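Local coordinates for protein O-methyltransferase (PDB 4CE0) that probably transfers a methyl group from S-adenosyl-L-methionine to the 4'-hydroxyl of a spinosyn rhamnose, with a magnesium ion in its active site, at residues 7-12 / 94-99; 182-187 / 209-214; 190-195 / 220-225. All coordinates share one frame; numbering follows the deposited sequence.

Contact 1: residues 7-12 / 94-99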
loop_
_atom_site.group_PDB
_atom_site.type_symbol
_atom_site.label_atom_id
_atom_site.label_comp_id
_atom_site.label_asym_id
_atom_site.label_seq_id
_atom_site.Cartn_x
_atom_site.Cartn_y
_atom_site.Cartn_z
ATOM N N LEU A 7 7.823 -0.140 7.514
ATOM C CA LEU A 7 7.564 -0.424 6.078
ATOM C C LEU A 7 6.087 -0.286 5.726
ATOM O O LEU A 7 5.706 0.351 4.725
ATOM C CB LEU A 7 8.049 -1.828 5.723
ATOM C CG LEU A 7 9.568 -2.005 5.618
ATOM C CD1 LEU A 7 9.920 -3.456 5.398
ATOM C CD2 LEU A 7 10.087 -1.144 4.494
ATOM N N TYR A 8 5.258 -0.891 6.571
ATOM C CA TYR A 8 3.807 -0.761 6.466
ATOM C C TYR A 8 3.375 0.685 6.369
ATOM O O TYR A 8 2.711 1.085 5.408
ATOM C CB TYR A 8 3.174 -1.412 7.681
ATOM C CG TYR A 8 1.681 -1.265 7.810
ATOM C CD1 TYR A 8 0.817 -1.656 6.779
ATOM C CD2 TYR A 8 1.123 -0.740 8.970
ATOM C CE1 TYR A 8 -0.573 -1.540 6.907
ATOM C CE2 TYR A 8 -0.282 -0.630 9.117
ATOM C CZ TYR A 8 -1.108 -1.027 8.085
ATOM O OH TYR A 8 -2.468 -0.893 8.249
ATOM N N LEU A 9 3.766 1.488 7.360
ATOM C CA LEU A 9 3.318 2.878 7.409
ATOM C C LEU A 9 3.868 3.734 6.253
ATOM O O LEU A 9 3.166 4.599 5.710
ATOM C CB LEU A 9 3.678 3.501 8.745
ATOM C CG LEU A 9 3.012 2.836 9.938
ATOM C CD1 LEU A 9 3.461 3.491 11.248
ATOM C CD2 LEU A 9 1.524 2.943 9.827
ATOM N N ASP A 10 5.098 3.471 5.852
ATOM C CA ASP A 10 5.672 4.174 4.720
ATOM C C ASP A 10 4.905 3.847 3.454
ATOM O O ASP A 10 4.531 4.752 2.694
ATOM C CB ASP A 10 7.136 3.787 4.536
ATOM C CG ASP A 10 7.807 4.568 3.413
ATOM O OD1 ASP A 10 7.925 5.814 3.536
ATOM O OD2 ASP A 10 8.227 3.938 2.419
ATOM N N LEU A 11 4.633 2.557 3.225
ATOM C CA LEU A 11 3.803 2.207 2.068
ATOM C C LEU A 11 2.402 2.844 2.135
ATOM O O LEU A 11 1.879 3.356 1.120
ATOM C CB LEU A 11 3.720 0.697 1.878
ATOM C CG LEU A 11 2.774 0.204 0.781
ATOM C CD1 LEU A 11 3.162 0.684 -0.587
ATOM C CD2 LEU A 11 2.715 -1.368 0.855
ATOM N N LEU A 12 1.796 2.813 3.311
ATOM C CA LEU A 12 0.445 3.360 3.484
ATOM C C LEU A 12 0.342 4.829 3.052
ATOM O O LEU A 12 -0.609 5.200 2.351
ATOM C CB LEU A 12 -0.035 3.189 4.920
ATOM C CG LEU A 12 -1.515 3.477 5.202
ATOM C CD1 LEU A 12 -2.449 2.723 4.249
ATOM C CD2 LEU A 12 -1.859 3.124 6.613
ATOM N N ARG A 94 -5.687 5.287 12.280
ATOM C CA ARG A 94 -6.089 3.935 12.694
ATOM C C ARG A 94 -4.969 2.951 12.365
ATOM O O ARG A 94 -4.710 1.989 13.106
ATOM C CB ARG A 94 -7.384 3.518 12.017
ATOM C CG ARG A 94 -7.799 2.022 12.232
ATOM C CD ARG A 94 -8.162 1.669 13.653
ATOM N NE ARG A 94 -8.284 0.218 13.883
ATOM C CZ ARG A 94 -7.308 -0.561 14.357
ATOM N NH1 ARG A 94 -6.096 -0.075 14.619
ATOM N NH2 ARG A 94 -7.529 -1.847 14.553
ATOM N N ALA A 95 -4.271 3.217 11.272
ATOM C CA ALA A 95 -3.200 2.292 10.854
ATOM C C ALA A 95 -1.987 2.421 11.783
ATOM O O ALA A 95 -1.307 1.434 12.060
ATOM C CB ALA A 95 -2.819 2.531 9.426
ATOM N N VAL A 96 -1.715 3.622 12.285
ATOM C CA VAL A 96 -0.609 3.754 13.224
ATOM C C VAL A 96 -0.875 2.922 14.501
ATOM O O VAL A 96 -0.002 2.156 14.947
ATOM C CB VAL A 96 -0.314 5.199 13.575
ATOM C CG1 VAL A 96 0.885 5.250 14.496
ATOM C CG2 VAL A 96 -0.047 6.020 12.304
ATOM N N LEU A 97 -2.076 3.066 15.078
ATOM C CA LEU A 97 -2.504 2.210 16.196
ATOM C C LEU A 97 -2.317 0.725 15.892
ATOM O O LEU A 97 -1.841 -0.039 16.730
ATOM C CB LEU A 97 -3.983 2.444 16.543
ATOM C CG LEU A 97 -4.378 3.846 16.995
ATOM C CD1 LEU A 97 -5.865 3.879 17.325
ATOM C CD2 LEU A 97 -3.531 4.280 18.173
ATOM N N GLN A 98 -2.751 0.304 14.710
ATOM C CA GLN A 98 -2.516 -1.062 14.262
ATOM C C GLN A 98 -1.025 -1.368 14.232
ATOM O O GLN A 98 -0.624 -2.452 14.629
ATOM C CB GLN A 98 -3.102 -1.262 12.849
ATOM C CG GLN A 98 -3.005 -2.685 12.326
ATOM C CD GLN A 98 -3.827 -3.651 13.144
ATOM O OE1 GLN A 98 -3.391 -4.769 13.431
ATOM N NE2 GLN A 98 -5.024 -3.225 13.533
ATOM N N ALA A 99 -0.194 -0.449 13.740
ATOM C CA ALA A 99 1.249 -0.757 13.616
ATOM C C ALA A 99 1.862 -0.930 14.994
ATOM O O ALA A 99 2.828 -1.671 15.167
ATOM C CB ALA A 99 1.980 0.332 12.878
#
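Tyr8 lays the rim of its ring, not a face, against the helix of Ala95 and Ala99, so that the ring rim meets two alanines. Ala95 O and Ala99 CB both lie at the ring edge, near its plane: CE2 of Tyr8 is 3.7 Å from Ala95 O, and CD2 of Tyr8 is 4.1 Å from Ala99 CB. At the end of the ring, Tyr8 OH stands 3.6 Å from Ala95 CB, a contact with a methyl group and not a polar pairing. CG of Tyr8, anti to the backbone N (chi1 175°), starts the ring off on the side of the second helix. Leu9 works one residue further on, its CG anti to the carbonyl carbon (chi1 -62°). Its CD1 meets Ala99 CB at 3.9 Å, while CD2 lies near Ala95 O and reaches Val96 CG2 at 4.3 Å. Leu12 also turns its CB toward this helix, but its modelled approach to Ala95 is too short to be weighed.

The helices run nearly antiparallel, at 166°, with their axes 10.2 Å apart; Ala95 and Ala99 on one helix meet Tyr8 and Leu9 on the other. Leu9 and Val96 continue into helix 56-73, through Gln64, Glu68 and Val67. Tyr8 also packs on Leu7 of the second subunit, and Leu11 meets its own counterpart there, which places helix 6-16 between the methyltransferase core and the dimer partner. Six of the seven touching residues are buried and the segments exchange no hydrogen bonds, which implies cohesion by apolar contacts rather than directed polar bonds.

Contact 2: residues 182-187 / 209-214. With MG (magnesium ion), chain C; SAH (S-adenosyl-L-homocysteine), chain B.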
loop_
_atom_site.group_PDB
_atom_site.type_symbol
_atom_site.label_atom_id
_atom_site.label_comp_id
_atom_site.label_asym_id
_atom_site.label_seq_id
_atom_site.Cartn_x
_atom_site.Cartn_y
_atom_site.Cartn_z
ATOM N N LEU A 182 -6.005 15.961 18.072
ATOM C CA LEU A 182 -7.187 16.618 17.527
ATOM C C LEU A 182 -6.757 17.242 16.226
ATOM O O LEU A 182 -5.928 18.165 16.217
ATOM C CB LEU A 182 -7.722 17.686 18.514
ATOM C CG LEU A 182 -8.780 18.663 17.974
ATOM C CD1 LEU A 182 -10.023 17.888 17.516
ATOM C CD2 LEU A 182 -9.147 19.759 19.012
ATOM N N ARG A 183 -7.262 16.701 15.118
ATOM C CA ARG A 183 -6.902 17.189 13.789
ATOM C C ARG A 183 -8.071 17.970 13.183
ATOM O O ARG A 183 -9.183 17.463 13.106
ATOM C CB ARG A 183 -6.456 16.049 12.881
ATOM C CG ARG A 183 -5.850 16.526 11.570
ATOM C CD ARG A 183 -5.278 15.389 10.695
ATOM N NE ARG A 183 -4.261 16.037 9.908
ATOM C CZ ARG A 183 -4.480 16.721 8.795
ATOM N NH1 ARG A 183 -5.684 16.728 8.218
ATOM N NH2 ARG A 183 -3.457 17.354 8.241
ATOM N N LEU A 184 -7.817 19.229 12.819
ATOM C CA LEU A 184 -8.850 20.119 12.250
ATOM C C LEU A 184 -8.582 20.284 10.774
ATOM O O LEU A 184 -7.497 20.732 10.360
ATOM C CB LEU A 184 -8.855 21.475 12.912
ATOM C CG LEU A 184 -9.645 21.648 14.199
ATOM C CD1 LEU A 184 -9.129 20.764 15.295
ATOM C CD2 LEU A 184 -9.553 23.091 14.601
ATOM N N ASP A 185 -9.543 19.872 9.975
ATOM C CA ASP A 185 -9.404 19.992 8.543
ATOM C C ASP A 185 -10.758 20.330 7.967
ATOM O O ASP A 185 -11.186 19.754 6.981
ATOM C CB ASP A 185 -8.826 18.702 7.942
ATOM C CG ASP A 185 -8.135 18.933 6.601
ATOM O OD1 ASP A 185 -8.254 20.069 6.050
ATOM O OD2 ASP A 185 -7.459 17.984 6.102
ATOM N N GLY A 186 -11.459 21.225 8.649
ATOM C CA GLY A 186 -12.560 21.965 8.053
ATOM C C GLY A 186 -11.953 23.310 7.709
ATOM O O GLY A 186 -11.261 23.918 8.525
ATOM N N ASP A 187 -12.165 23.773 6.492
ATOM C CA ASP A 187 -11.528 25.003 6.053
ATOM C C ASP A 187 -12.147 26.275 6.649
ATOM O O ASP A 187 -11.460 27.270 6.858
ATOM C CB ASP A 187 -11.602 25.067 4.538
ATOM C CG ASP A 187 -10.781 23.974 3.878
ATOM O OD1 ASP A 187 -9.575 23.860 4.210
ATOM O OD2 ASP A 187 -11.339 23.216 3.057
ATOM N N VAL A 209 -2.793 19.573 18.865
ATOM C CA VAL A 209 -3.741 20.162 17.932
ATOM C C VAL A 209 -3.026 20.381 16.611
ATOM O O VAL A 209 -1.975 21.052 16.555
ATOM C CB VAL A 209 -4.296 21.525 18.385
ATOM C CG1 VAL A 209 -5.372 21.947 17.407
ATOM C CG2 VAL A 209 -4.856 21.436 19.737
ATOM N N ILE A 210 -3.613 19.811 15.558
ATOM C CA ILE A 210 -3.125 19.939 14.210
ATOM C C ILE A 210 -4.117 20.759 13.377
ATOM O O ILE A 210 -5.313 20.472 13.321
ATOM C CB ILE A 210 -2.901 18.560 13.596
ATOM C CG1 ILE A 210 -1.799 17.811 14.347
ATOM C CG2 ILE A 210 -2.499 18.681 12.138
ATOM C CD1 ILE A 210 -1.695 16.379 13.957
ATOM N N ILE A 211 -3.618 21.810 12.751
ATOM C CA ILE A 211 -4.466 22.715 11.959
ATOM C C ILE A 211 -4.059 22.540 10.491
ATOM O O ILE A 211 -3.007 23.011 10.075
ATOM C CB ILE A 211 -4.276 24.169 12.352
ATOM C CG1 ILE A 211 -4.369 24.367 13.867
ATOM C CG2 ILE A 211 -5.300 25.039 11.632
ATOM C CD1 ILE A 211 -5.765 24.194 14.441
ATOM N N ASP A 212 -4.886 21.878 9.694
ATOM C CA ASP A 212 -4.402 21.454 8.405
ATOM C C ASP A 212 -4.189 22.640 7.460
ATOM O O ASP A 212 -3.330 22.573 6.599
ATOM C CB ASP A 212 -5.350 20.423 7.765
ATOM C CG ASP A 212 -4.758 19.799 6.511
ATOM O OD1 ASP A 212 -3.855 18.944 6.652
ATOM O OD2 ASP A 212 -5.165 20.169 5.383
ATOM N N ASP A 213 -4.981 23.700 7.626
ATOM C CA ASP A 213 -4.939 24.874 6.751
ATOM C C ASP A 213 -4.763 26.157 7.537
ATOM O O ASP A 213 -5.448 27.162 7.289
ATOM C CB ASP A 213 -6.234 24.986 5.939
ATOM C CG ASP A 213 -6.373 23.878 4.937
ATOM O OD1 ASP A 213 -5.795 24.005 3.834
ATOM O OD2 ASP A 213 -7.018 22.867 5.269
ATOM N N TYR A 214 -3.814 26.139 8.455
ATOM C CA TYR A 214 -3.548 27.307 9.285
ATOM C C TYR A 214 -3.321 28.590 8.490
ATOM O O TYR A 214 -3.489 29.673 9.035
ATOM C CB TYR A 214 -2.312 27.076 10.140
ATOM C CG TYR A 214 -1.994 28.256 11.024
ATOM C CD1 TYR A 214 -2.944 28.799 11.873
ATOM C CD2 TYR A 214 -0.739 28.832 11.001
ATOM C CE1 TYR A 214 -2.643 29.909 12.682
ATOM C CE2 TYR A 214 -0.412 29.931 11.799
ATOM C CZ TYR A 214 -1.372 30.464 12.639
ATOM O OH TYR A 214 -1.060 31.528 13.441
HETATM MG MG MG C . -6.909 20.862 4.723
HETATM N N SAH B . -8.418 14.745 2.735
HETATM C CA SAH B . -8.780 15.759 3.740
HETATM C CB SAH B . -10.238 16.138 3.818
HETATM C CG SAH B . -10.840 17.315 4.584
HETATM S SD SAH B . -11.891 18.144 3.353
HETATM C C SAH B . -8.405 14.989 4.942
HETATM O O SAH B . -8.854 15.414 5.993
HETATM O OXT SAH B . -7.598 13.938 4.556
HETATM C "C5'" SAH B . -13.063 19.062 4.414
HETATM C "C4'" SAH B . -14.112 18.181 5.109
HETATM O "O4'" SAH B . -14.721 18.879 6.174
HETATM C "C3'" SAH B . -15.269 17.739 4.208
HETATM O "O3'" SAH B . -15.309 16.327 4.233
HETATM C "C2'" SAH B . -16.548 18.372 4.772
HETATM O "O2'" SAH B . -17.782 17.630 4.664
HETATM C "C1'" SAH B . -16.125 18.634 6.220
HETATM N N9 SAH B . -16.766 19.779 6.910
HETATM C C8 SAH B . -16.389 21.099 6.787
HETATM N N7 SAH B . -17.158 21.824 7.612
HETATM C C5 SAH B . -17.987 20.999 8.287
HETATM C C6 SAH B . -18.980 21.205 9.247
HETATM N N6 SAH B . -19.264 22.427 9.694
HETATM N N1 SAH B . -19.688 20.135 9.740
HETATM C C2 SAH B . -19.421 18.847 9.324
HETATM N N3 SAH B . -18.461 18.663 8.356
HETATM C C4 SAH B . -17.729 19.703 7.870
HETATM O O HOH W 1 -7.639 23.609 9.514
HETATM O O HOH W 2 -7.074 19.179 3.359
HETATM O O HOH W 3 -8.542 21.442 3.566
HETATM O O HOH W 4 -5.923 21.566 2.793
#
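The magnesium site of this Rossmann-like methyltransferase lies at the carboxyl ends of two neighbouring parallel strands, where Asp185, Asp212 and Asp213 each give the metal one carboxylate oxygen. Asp185 OD1 is 2.0 Å from the magnesium, and Asp212 OD2 and Asp213 OD2 bind beside it; three waters complete six ligands. Two of those waters donate to the non-coordinating oxygens Asp185 OD2 and Asp213 OD1, and the third, its oxygen 2.7 Å from Asp187 OD1, donates to that atom. Asp187 is therefore a second-shell residue.

The strand pairing brings these residues together. Ile210 N bonds to Leu182 O, Leu184 N to Ile210 O, and Asp212 N to Leu184 O at 2.9 Å, the last setting Asp212 level with Asp185. On one sheet face Leu184 CD2 lies 3.9 Å from Ile211 CD1, both side chains pointing the same way toward helices 189-199 and 219-230. On the other, the extended Arg183 crosses Ile210 CG2 and probably helps balance the clustered carboxylates, with Glu81 and Arg59 extending the charged network. Its salt bridge to Asp212 OD1 is modelled too short for its length to be trusted. Arg183 NH1 donates to Asp185 OD2 at 3.0 Å, with that oxygen in the guanidinium plane but NH1 43° above the carboxylate plane.

Contact 3: residues 190-195 / 220-225. With SAH (S-adenosyl-L-homocysteine), chain B.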
loop_
_atom_site.group_PDB
_atom_site.type_symbol
_atom_site.label_atom_id
_atom_site.label_comp_id
_atom_site.label_asym_id
_atom_site.label_seq_id
_atom_site.Cartn_x
_atom_site.Cartn_y
_atom_site.Cartn_z
ATOM N N GLU A 190 -16.130 28.935 10.832
ATOM C CA GLU A 190 -17.101 28.301 11.741
ATOM C C GLU A 190 -16.760 26.845 12.096
ATOM O O GLU A 190 -16.923 26.423 13.254
ATOM C CB GLU A 190 -18.512 28.352 11.149
ATOM C CG GLU A 190 -19.066 29.772 11.012
ATOM C CD GLU A 190 -19.155 30.526 12.338
ATOM O OE1 GLU A 190 -19.520 29.912 13.372
ATOM O OE2 GLU A 190 -18.863 31.745 12.335
ATOM N N SER A 191 -16.319 26.086 11.095
ATOM C CA SER A 191 -15.953 24.688 11.276
ATOM C C SER A 191 -14.788 24.580 12.256
ATOM O O SER A 191 -14.817 23.787 13.204
ATOM C CB SER A 191 -15.540 24.077 9.937
ATOM O OG SER A 191 -16.594 24.161 8.992
ATOM N N THR A 192 -13.776 25.416 12.026
ATOM C CA THR A 192 -12.584 25.456 12.864
ATOM C C THR A 192 -12.948 25.887 14.279
ATOM O O THR A 192 -12.558 25.235 15.257
ATOM C CB THR A 192 -11.520 26.425 12.273
ATOM O OG1 THR A 192 -11.255 26.063 10.918
ATOM C CG2 THR A 192 -10.246 26.382 13.069
ATOM N N MET A 193 -13.710 26.965 14.406
ATOM C CA MET A 193 -14.130 27.423 15.742
ATOM C C MET A 193 -14.973 26.381 16.514
ATOM O O MET A 193 -14.708 26.086 17.698
ATOM C CB MET A 193 -14.885 28.749 15.642
ATOM C CG MET A 193 -15.100 29.424 16.987
ATOM S SD MET A 193 -13.558 29.850 17.840
ATOM C CE MET A 193 -12.946 31.240 16.885
ATOM N N ASP A 194 -15.980 25.824 15.849
ATOM C CA ASP A 194 -16.861 24.831 16.487
ATOM C C ASP A 194 -16.089 23.609 16.967
ATOM O O ASP A 194 -16.406 23.037 18.014
ATOM C CB ASP A 194 -17.970 24.391 15.527
ATOM C CG ASP A 194 -19.030 25.461 15.332
ATOM O OD1 ASP A 194 -19.234 26.271 16.273
ATOM O OD2 ASP A 194 -19.646 25.495 14.241
ATOM N N SER A 195 -15.085 23.205 16.192
ATOM C CA SER A 195 -14.254 22.099 16.571
ATOM C C SER A 195 -13.382 22.457 17.777
ATOM O O SER A 195 -13.276 21.694 18.728
ATOM C CB SER A 195 -13.403 21.636 15.357
ATOM O OG SER A 195 -12.562 20.560 15.740
ATOM N N GLN A 220 -7.338 30.480 10.017
ATOM C CA GLN A 220 -6.294 31.160 10.810
ATOM C C GLN A 220 -6.893 32.143 11.836
ATOM O O GLN A 220 -6.498 32.203 13.019
ATOM C CB GLN A 220 -5.361 31.904 9.850
ATOM C CG GLN A 220 -4.079 32.385 10.458
ATOM C CD GLN A 220 -3.205 33.088 9.447
ATOM O OE1 GLN A 220 -2.684 32.470 8.526
ATOM N NE2 GLN A 220 -3.060 34.395 9.602
ATOM N N ASP A 221 -7.857 32.911 11.360
ATOM C CA ASP A 221 -8.622 33.808 12.199
ATOM C C ASP A 221 -9.353 33.096 13.335
ATOM O O ASP A 221 -9.379 33.597 14.453
ATOM C CB ASP A 221 -9.554 34.641 11.321
ATOM C CG ASP A 221 -8.788 35.730 10.519
ATOM O OD1 ASP A 221 -7.526 35.766 10.552
ATOM O OD2 ASP A 221 -9.446 36.553 9.846
ATOM N N ALA A 222 -9.917 31.915 13.079
ATOM C CA ALA A 222 -10.524 31.164 14.160
ATOM C C ALA A 222 -9.493 30.729 15.196
ATOM O O ALA A 222 -9.749 30.796 16.393
ATOM C CB ALA A 222 -11.303 29.952 13.634
ATOM N N VAL A 223 -8.342 30.255 14.731
ATOM C CA VAL A 223 -7.324 29.706 15.614
ATOM C C VAL A 223 -6.755 30.800 16.514
ATOM O O VAL A 223 -6.639 30.642 17.727
ATOM C CB VAL A 223 -6.177 29.063 14.794
ATOM C CG1 VAL A 223 -5.063 28.617 15.712
ATOM C CG2 VAL A 223 -6.697 27.882 13.907
ATOM N N LYS A 224 -6.384 31.920 15.910
ATOM C CA LYS A 224 -5.933 33.053 16.691
ATOM C C LYS A 224 -7.083 33.580 17.594
ATOM O O LYS A 224 -6.879 33.845 18.785
ATOM C CB LYS A 224 -5.352 34.127 15.758
ATOM C CG LYS A 224 -4.043 33.665 15.093
ATOM C CD LYS A 224 -3.580 34.550 13.940
ATOM C CE LYS A 224 -3.310 35.970 14.400
ATOM N NZ LYS A 224 -1.876 36.226 14.741
ATOM N N GLY A 225 -8.294 33.688 17.058
ATOM C CA GLY A 225 -9.401 34.196 17.860
ATOM C C GLY A 225 -9.682 33.266 19.028
ATOM O O GLY A 225 -9.899 33.699 20.150
HETATM N N SAH B . -8.418 14.745 2.735
HETATM C CA SAH B . -8.780 15.759 3.740
HETATM C CB SAH B . -10.238 16.138 3.818
HETATM C CG SAH B . -10.840 17.315 4.584
HETATM S SD SAH B . -11.891 18.144 3.353
HETATM C C SAH B . -8.405 14.989 4.942
HETATM O O SAH B . -8.854 15.414 5.993
HETATM O OXT SAH B . -7.598 13.938 4.556
HETATM C "C5'" SAH B . -13.063 19.062 4.414
HETATM C "C4'" SAH B . -14.112 18.181 5.109
HETATM O "O4'" SAH B . -14.721 18.879 6.174
HETATM C "C3'" SAH B . -15.269 17.739 4.208
HETATM O "O3'" SAH B . -15.309 16.327 4.233
HETATM C "C2'" SAH B . -16.548 18.372 4.772
HETATM O "O2'" SAH B . -17.782 17.630 4.664
HETATM C "C1'" SAH B . -16.125 18.634 6.220
HETATM N N9 SAH B . -16.766 19.779 6.910
HETATM C C8 SAH B . -16.389 21.099 6.787
HETATM N N7 SAH B . -17.158 21.824 7.612
HETATM C C5 SAH B . -17.987 20.999 8.287
HETATM C C6 SAH B . -18.980 21.205 9.247
HETATM N N6 SAH B . -19.264 22.427 9.694
HETATM N N1 SAH B . -19.688 20.135 9.740
HETATM C C2 SAH B . -19.421 18.847 9.324
HETATM N N3 SAH B . -18.461 18.663 8.356
HETATM C C4 SAH B . -17.729 19.703 7.870
#
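Thr192 sets its methyl group over Ala222, CG2 lying 3.8 Å from Ala222 CB, at the meeting of two helices that pack on the same face of the Rossmann-like sheet. Each helix follows a parallel strand, 179-184 before one and 207-211 before the other, and the first helix belongs to the beta-alpha-beta crossover that joins those strands. Between the short segments the axes approach to 8.4 Å at a signed angle of -29°, and Met193 and Ala222 have the nearest CA atoms, at 5.4 Å. Such a close approach is consistent with the small side chain of Ala222, which points into the interface.

The branching of Thr192 divides its work. CG2 is anti to the backbone N and faces the second helix, where it also meets Val223 CG2 at 3.9 Å, the two side chains crossing at a slant. OG1 is anti to the carbonyl carbon (chi1 -54°) and hydrogen-bonds to Leu188 O, just before the helix, with a weak bond to Gly186 O, so its polar end is satisfied away from the apolar seam. Met193 also reaches Ala222: its chain bends at chi2 and chi3, and CE comes within 3.3 Å of Ala222 O and 3.9 Å of Ala222 CB, with Phe226 of the same second helix also touching the side chain. CE also approaches the backbone of Gly225, where no side chain intervenes.

One turn of the first helix thus serves two neighbours. While Thr192 points to helix 219-230 and the end of Met193 bends to it, Ser191 is turned toward S-adenosyl-L-homocysteine, with Phe167 beside it. Its OG donates a hydrogen bond to the adenine N7, Ser191 OG to N7 measuring 2.8 Å.

In the fold
All three contacts are largely buried, but at different depths. Contact 2 lies about 7 Å from the centre of the chain, on two central strands of the sheet; contacts 1 and 3 are helix pairs about 15 to 16 Å out, on opposite sides of that centre. Contacts 2 and 3 interlock: each strand of contact 2 is followed in the chain by a helix of contact 3, Leu184 CD2 touches Thr192 CG2, and both contacts reach S-adenosyl-L-homocysteine. Contact 1 stands apart, its centre about 21 Å from that of contact 2, and borders the second subunit. Chemistry follows place: charge and metal at the strand ends, mostly apolar packing between the helices.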